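Local coordinates for TolA protein (Vibrio cholerae, PDB 4G7X) that probably takes part in the Tol system of the bacterial cell envelope, which links inner and outer membranes, and probably uses this C-terminal domain to bind partner proteins, at residues 53-58 with 114-119. Numbering follows the deposited sequence.
Sequences AIYTQL and SFPLPK
S114 meets L58 through its backbone: methyl CD1 of L58 lies 3.7 Å from the carbonyl O of S114.

F115 comes next and directs its CB toward the helix. Its ring forms a T-shaped pair with Y55. The edge of F115, at CD1, stands over a face of the Y55 ring, above CG and CD1. The centroids are 5.4 Å apart and the planes are nearly perpendicular, at 88°. The CB of F115 also rests 3.7 Å from CE1 of Y55. Beyond the pair, F115 touches L78 and L80, and Y55 touches L80, L128 and L133.

The contact joins helix 38-62 to the short, weakly bonded strand 115-116, outermost of the chain's antiparallel sheet in the TolA C-terminal domain. F115 pairs by backbone hydrogen bonds with A87 of the neighbouring strand.

P116 follows. Its CD packs 3.8 Å from CD1 of L58 and equally near CE1 of Y55. Its CG meets CG2 of I54 at 4.1 Å. With chi1 of I54 at -70°, CG1 lies beside the backbone N and CG2 opposite it, and it is CG2 that reaches the proline. The P116 carbonyl O accepts the hydrogen bond across the contact, from Y55 OH at 2.7 Å. The oxygen sits at the edge of the tyrosine ring, in its plane, and the C=O...donor angle is 165°. This bond ties the far end of a buried tyrosine to the strand backbone.

L117 turns its CB away, but methyl CD2 comes back to 3.6 Å from Y55 OH. L117 also packs on L128 of helix 122-128.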
ATOM      1  N   ALA B  53      -1.881  16.143  -4.089  1.00 12.04           N
ATOM      2  CA  ALA B  53      -1.098  16.975  -3.179  1.00 11.95           C
ATOM      3  C   ALA B  53      -1.309  16.588  -1.712  1.00 11.83           C
ATOM      4  O   ALA B  53      -0.357  16.576  -0.930  1.00 11.84           O
ATOM      5  CB  ALA B  53      -1.415  18.447  -3.401  1.00 12.24           C
ATOM      6  N   ILE B  54      -2.551  16.271  -1.344  1.00 11.66           N
ATOM      7  CA  ILE B  54      -2.856  15.798   0.008  1.00 11.59           C
ATOM      8  C   ILE B  54      -2.080  14.510   0.304  1.00 11.37           C
ATOM      9  O   ILE B  54      -1.448  14.392   1.361  1.00 11.01           O
ATOM     10  CB  ILE B  54      -4.378  15.603   0.222  1.00 11.76           C
ATOM     11  CG1 ILE B  54      -5.085  16.967   0.262  1.00 11.78           C
ATOM     12  CG2 ILE B  54      -4.654  14.826   1.506  1.00 11.91           C
ATOM     13  CD1 ILE B  54      -6.596  16.906   0.134  1.00 12.19           C
ATOM     14  N   TYR B  55      -2.104  13.569  -0.637  1.00 11.11           N
ATOM     15  CA  TYR B  55      -1.409  12.286  -0.469  1.00 11.35           C
ATOM     16  C   TYR B  55       0.100  12.455  -0.338  1.00 11.67           C
ATOM     17  O   TYR B  55       0.733  11.805   0.495  1.00 11.51           O
ATOM     18  CB  TYR B  55      -1.716  11.324  -1.620  1.00 10.95           C
ATOM     19  CG  TYR B  55      -3.173  10.949  -1.807  1.00 10.58           C
ATOM     20  CD1 TYR B  55      -4.126  11.186  -0.813  1.00 10.64           C
ATOM     21  CD2 TYR B  55      -3.585  10.319  -2.975  1.00 10.46           C
ATOM     22  CE1 TYR B  55      -5.452  10.836  -1.002  1.00 10.62           C
ATOM     23  CE2 TYR B  55      -4.907   9.952  -3.166  1.00 10.55           C
ATOM     24  CZ  TYR B  55      -5.833  10.212  -2.180  1.00 10.52           C
ATOM     25  OH  TYR B  55      -7.143   9.852  -2.378  1.00 10.90           O
ATOM     26  N   THR B  56       0.666  13.331  -1.165  1.00 12.32           N
ATOM     27  CA  THR B  56       2.100  13.596  -1.170  1.00 13.20           C
ATOM     28  C   THR B  56       2.542  14.201   0.168  1.00 13.39           C
ATOM     29  O   THR B  56       3.593  13.835   0.704  1.00 13.43           O
ATOM     30  CB  THR B  56       2.490  14.499  -2.364  1.00 13.73           C
ATOM     31  OG1 THR B  56       2.022  13.914  -3.589  1.00 14.80           O
ATOM     32  CG2 THR B  56       3.994  14.662  -2.444  1.00 14.24           C
ATOM     33  N   GLN B  57       1.720  15.094   0.719  1.00 13.50           N
ATOM     34  CA  GLN B  57       1.976  15.680   2.036  1.00 14.23           C
ATOM     35  C   GLN B  57       1.918  14.633   3.150  1.00 13.82           C
ATOM     36  O   GLN B  57       2.763  14.630   4.047  1.00 14.14           O
ATOM     37  CB  GLN B  57       1.010  16.843   2.312  1.00 15.41           C
ATOM     38  CG  GLN B  57       1.012  17.381   3.742  1.00 17.37           C
ATOM     39  CD  GLN B  57       2.296  18.095   4.133  1.00 18.71           C
ATOM     40  OE1 GLN B  57       3.069  18.538   3.283  1.00 20.40           O
ATOM     41  NE2 GLN B  57       2.525  18.217   5.435  1.00 19.59           N
ATOM     42  N   LEU B  58       0.935  13.736   3.085  1.00 13.35           N
ATOM     43  CA  LEU B  58       0.826  12.664   4.077  1.00 13.11           C
ATOM     44  C   LEU B  58       2.072  11.780   4.083  1.00 12.94           C
ATOM     45  O   LEU B  58       2.559  11.394   5.148  1.00 12.95           O
ATOM     46  CB  LEU B  58      -0.431  11.820   3.850  1.00 13.04           C
ATOM     47  CG  LEU B  58      -1.760  12.473   4.248  1.00 13.07           C
ATOM     48  CD1 LEU B  58      -2.931  11.660   3.718  1.00 13.22           C
ATOM     49  CD2 LEU B  58      -1.858  12.652   5.757  1.00 13.30           C
ATOM     50  N   SER B 114      -4.443   6.656   6.768  0.50 12.50           N
ATOM     51  CA  SER B 114      -5.530   6.616   5.794  0.50 12.64           C
ATOM     52  C   SER B 114      -5.320   7.699   4.739  0.50 12.41           C
ATOM     53  O   SER B 114      -4.689   8.719   5.011  0.50 12.48           O
ATOM     54  CB  SER B 114      -6.876   6.826   6.493  0.50 13.04           C
ATOM     55  OG  SER B 114      -7.942   6.841   5.562  0.50 13.48           O
ATOM     56  N   PHE B 115      -5.842   7.465   3.536  1.00 12.25           N
ATOM     57  CA  PHE B 115      -5.794   8.449   2.461  1.00 12.44           C
ATOM     58  C   PHE B 115      -7.227   8.912   2.231  1.00 12.96           C
ATOM     59  O   PHE B 115      -8.101   8.083   1.996  1.00 12.92           O
ATOM     60  CB  PHE B 115      -5.252   7.808   1.181  1.00 12.21           C
ATOM     61  CG  PHE B 115      -3.835   7.309   1.294  1.00 12.08           C
ATOM     62  CD1 PHE B 115      -2.777   8.097   0.855  1.00 12.04           C
ATOM     63  CD2 PHE B 115      -3.555   6.046   1.820  1.00 11.79           C
ATOM     64  CE1 PHE B 115      -1.467   7.646   0.948  1.00 12.00           C
ATOM     65  CE2 PHE B 115      -2.248   5.592   1.914  1.00 11.89           C
ATOM     66  CZ  PHE B 115      -1.205   6.391   1.474  1.00 11.83           C
ATOM     67  N   PRO B 116      -7.477  10.234   2.300  1.00 13.27           N
ATOM     68  CA  PRO B 116      -8.852  10.717   2.143  1.00 13.82           C
ATOM     69  C   PRO B 116      -9.408  10.536   0.729  1.00 14.18           C
ATOM     70  O   PRO B 116      -8.650  10.543  -0.245  1.00 13.91           O
ATOM     71  CB  PRO B 116      -8.746  12.210   2.479  1.00 13.88           C
ATOM     72  CG  PRO B 116      -7.462  12.365   3.230  1.00 14.45           C
ATOM     73  CD  PRO B 116      -6.550  11.323   2.653  1.00 13.56           C
ATOM     74  N   LEU B 117     -10.724  10.362   0.642  1.00 14.98           N
ATOM     75  CA  LEU B 117     -11.447  10.322  -0.629  1.00 16.05           C
ATOM     76  C   LEU B 117     -12.635  11.279  -0.582  1.00 17.40           C
ATOM     77  O   LEU B 117     -13.189  11.520   0.493  1.00 17.62           O
ATOM     78  CB  LEU B 117     -11.959   8.912  -0.926  1.00 15.83           C
ATOM     79  CG  LEU B 117     -10.972   7.808  -1.309  1.00 15.69           C
ATOM     80  CD1 LEU B 117     -11.723   6.488  -1.388  1.00 15.45           C
ATOM     81  CD2 LEU B 117     -10.272   8.098  -2.627  1.00 15.76           C
ATOM     82  N   PRO B 118     -13.035  11.826  -1.746  1.00 18.36           N
ATOM     83  CA  PRO B 118     -14.232  12.666  -1.765  1.00 19.45           C
ATOM     84  C   PRO B 118     -15.500  11.834  -1.604  1.00 20.65           C
ATOM     85  O   PRO B 118     -15.535  10.671  -2.017  1.00 21.24           O
ATOM     86  CB  PRO B 118     -14.189  13.303  -3.155  1.00 19.20           C
ATOM     87  CG  PRO B 118     -13.424  12.336  -3.990  1.00 18.84           C
ATOM     88  CD  PRO B 118     -12.388  11.754  -3.070  1.00 18.35           C
ATOM     89  N   LYS B 119     -16.525  12.429  -1.004  1.00 22.44           N
ATOM     90  CA  LYS B 119     -17.805  11.756  -0.823  1.00 23.63           C
ATOM     91  C   LYS B 119     -18.658  11.873  -2.082  1.00 24.36           C
ATOM     92  O   LYS B 119     -18.796  12.962  -2.648  1.00 25.38           O
ATOM     93  CB  LYS B 119     -18.550  12.329   0.386  1.00 24.45           C
TER